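Local structure of probable M18 family aminopeptidase 1 (Thermotoga maritima, 2GLF) at residues 113-118 / 183-188. The protein is probably a zinc-dependent aminopeptidase of the M18 family, removing residues from the amino ends of peptides. Residues are numbered along the deposited sequence; the frame is centred on the assembly and turned at random.
Sequences LFKTHY and NLMLIA
Phe114 and Leu186 pair through their backbones, the antiparallel hydrogen-bonded pair of this contact. Phe114 N gives a nearly straight bond to Leu186 O at 2.9 Å, and the return bond from Leu186 N to Phe114 O is weak. Further along, Leu184 O is gripped by the side chain of Thr116, whose OG1 donates to it at 2.6 Å in the plane of the carbonyl, while Thr116 N adds a long, weak bond. With chi1 at 72°, OG1 sits between the backbone N and the carbonyl carbon, and it is from there that it meets Leu184 O. A valine here would probably deprive Leu184 O of its shorter bond and leave the inverse gamma turn centred on Leu184 less firmly tied to the sheet.

The strands 111-119 and 185-189 lie side by side in a six-stranded antiparallel sheet, separate from the mixed sheet of the chain, and 185-189 is one of its two edge strands within this subunit. The backbone of Ala188, on this strand, also hydrogen-bonds to another subunit of the twelve-chain assembly.

Side chains pack on both faces of the sheet. On the face that carries Leu113 and Met185, Leu113 CD1 touches Met185 CE at 3.4 Å, and the selenium of this selenomethionine lies 4.1 Å from Lys115 CE, the two chains side by side; Lys115 NZ goes on to a salt bridge with Glu182. On the face that carries Phe114 and Leu186, Ala188 CB rests over the Phe114 ring, offset toward its rim, in a CH-pi contact 3.9 Å from the centroid. Thr116 CG2 meets Leu186 CD2 at 3.7 Å, and Phe100 stacks on the Phe114 ring.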
loop_
_atom_site.group_PDB
_atom_site.type_symbol
_atom_site.label_atom_id
_atom_site.label_comp_id
_atom_site.label_asym_id
_atom_site.label_seq_id
_atom_site.Cartn_x
_atom_site.Cartn_y
_atom_site.Cartn_z
ATOM N N LEU A 113 29.181 13.758 27.054
ATOM C CA LEU A 113 28.390 12.535 26.941
ATOM C C LEU A 113 29.191 11.240 26.958
ATOM O O LEU A 113 30.348 11.203 26.535
ATOM C CB LEU A 113 27.591 12.568 25.642
ATOM C CG LEU A 113 26.521 13.629 25.455
ATOM C CD1 LEU A 113 26.153 13.708 23.987
ATOM C CD2 LEU A 113 25.319 13.286 26.309
ATOM N N PHE A 114 28.563 10.173 27.438
ATOM C CA PHE A 114 29.199 8.860 27.448
ATOM C C PHE A 114 28.415 7.994 26.480
ATOM O O PHE A 114 27.252 7.665 26.734
ATOM C CB PHE A 114 29.145 8.201 28.831
ATOM C CG PHE A 114 30.089 8.789 29.825
ATOM C CD1 PHE A 114 29.616 9.302 31.026
ATOM C CD2 PHE A 114 31.453 8.815 29.573
ATOM C CE1 PHE A 114 30.487 9.833 31.963
ATOM C CE2 PHE A 114 32.336 9.343 30.503
ATOM C CZ PHE A 114 31.851 9.854 31.704
ATOM N N LYS A 115 29.036 7.637 25.365
ATOM C CA LYS A 115 28.365 6.780 24.405
ATOM C C LYS A 115 28.441 5.346 24.925
ATOM O O LYS A 115 29.456 4.920 25.467
ATOM C CB LYS A 115 29.040 6.852 23.031
ATOM C CG LYS A 115 29.188 8.243 22.454
ATOM C CD LYS A 115 29.549 8.178 20.978
ATOM C CE LYS A 115 28.303 8.049 20.092
ATOM N NZ LYS A 115 27.436 6.867 20.387
ATOM N N THR A 116 27.363 4.598 24.776
ATOM C CA THR A 116 27.388 3.225 25.222
ATOM C C THR A 116 27.044 2.337 24.051
ATOM O O THR A 116 26.772 2.810 22.950
ATOM C CB THR A 116 26.366 2.962 26.322
ATOM O OG1 THR A 116 25.050 2.986 25.760
ATOM C CG2 THR A 116 26.470 4.014 27.402
ATOM N N HIS A 117 27.069 1.038 24.312
ATOM C CA HIS A 117 26.734 0.021 23.335
ATOM C C HIS A 117 26.034 -1.002 24.226
ATOM O O HIS A 117 26.644 -1.550 25.139
ATOM C CB HIS A 117 28.008 -0.551 22.730
ATOM C CG HIS A 117 27.770 -1.445 21.560
ATOM N ND1 HIS A 117 26.893 -2.507 21.604
ATOM C CD2 HIS A 117 28.313 -1.457 20.319
ATOM C CE1 HIS A 117 26.907 -3.136 20.441
ATOM N NE2 HIS A 117 27.762 -2.519 19.644
ATOM N N TYR A 118 24.747 -1.241 23.987
ATOM C CA TYR A 118 24.007 -2.168 24.829
ATOM C C TYR A 118 24.454 -3.618 24.733
ATOM O O TYR A 118 24.919 -4.085 23.692
ATOM C CB TYR A 118 22.505 -2.042 24.563
ATOM C CG TYR A 118 22.031 -2.604 23.257
ATOM C CD1 TYR A 118 21.624 -3.937 23.155
ATOM C CD2 TYR A 118 21.954 -1.805 22.123
ATOM C CE1 TYR A 118 21.149 -4.455 21.948
ATOM C CE2 TYR A 118 21.481 -2.312 20.917
ATOM C CZ TYR A 118 21.080 -3.635 20.837
ATOM O OH TYR A 118 20.607 -4.128 19.648
ATOM N N ASN A 183 21.914 6.319 20.445
ATOM C CA ASN A 183 21.489 7.447 21.262
ATOM C C ASN A 183 21.449 7.159 22.755
ATOM O O ASN A 183 21.064 8.022 23.534
ATOM C CB ASN A 183 20.107 7.950 20.825
ATOM C CG ASN A 183 20.115 8.559 19.438
ATOM O OD1 ASN A 183 21.108 9.138 19.010
ATOM N ND2 ASN A 183 18.993 8.446 18.737
ATOM N N LEU A 184 21.822 5.955 23.165
ATOM C CA LEU A 184 21.815 5.633 24.589
ATOM C C LEU A 184 23.116 6.166 25.184
ATOM O O LEU A 184 24.065 5.420 25.414
ATOM C CB LEU A 184 21.703 4.116 24.790
ATOM C CG LEU A 184 20.413 3.541 24.187
ATOM C CD1 LEU A 184 20.421 2.021 24.214
ATOM C CD2 LEU A 184 19.225 4.089 24.963
HETATM N N MSE A 185 23.151 7.475 25.417
HETATM C CA MSE A 185 24.330 8.125 25.968
HETATM C C MSE A 185 23.983 8.840 27.265
HETATM O O MSE A 185 23.028 9.612 27.310
HETATM C CB MSE A 185 24.863 9.140 24.963
HETATM C CG MSE A 185 24.527 8.786 23.527
HETATM SE SE MSE A 185 25.381 9.923 22.218
HETATM C CE MSE A 185 24.222 11.466 22.343
ATOM N N LEU A 186 24.743 8.589 28.326
ATOM C CA LEU A 186 24.460 9.275 29.580
ATOM C C LEU A 186 25.159 10.624 29.574
ATOM O O LEU A 186 26.195 10.804 28.925
ATOM C CB LEU A 186 24.920 8.463 30.805
ATOM C CG LEU A 186 25.652 7.133 30.646
ATOM C CD1 LEU A 186 26.035 6.617 32.018
ATOM C CD2 LEU A 186 24.777 6.130 29.919
ATOM N N ILE A 187 24.575 11.577 30.292
ATOM C CA ILE A 187 25.143 12.911 30.386
ATOM C C ILE A 187 26.343 12.888 31.336
ATOM O O ILE A 187 26.218 12.534 32.506
ATOM C CB ILE A 187 24.087 13.910 30.890
ATOM C CG1 ILE A 187 22.895 13.916 29.928
ATOM C CG2 ILE A 187 24.692 15.298 30.995
ATOM C CD1 ILE A 187 21.800 14.888 30.293
ATOM N N ALA A 188 27.514 13.246 30.822
ATOM C CA ALA A 188 28.717 13.259 31.638
ATOM C C ALA A 188 28.824 14.560 32.421
ATOM O O ALA A 188 29.314 14.578 33.548
ATOM C CB ALA A 188 29.939 13.078 30.759
#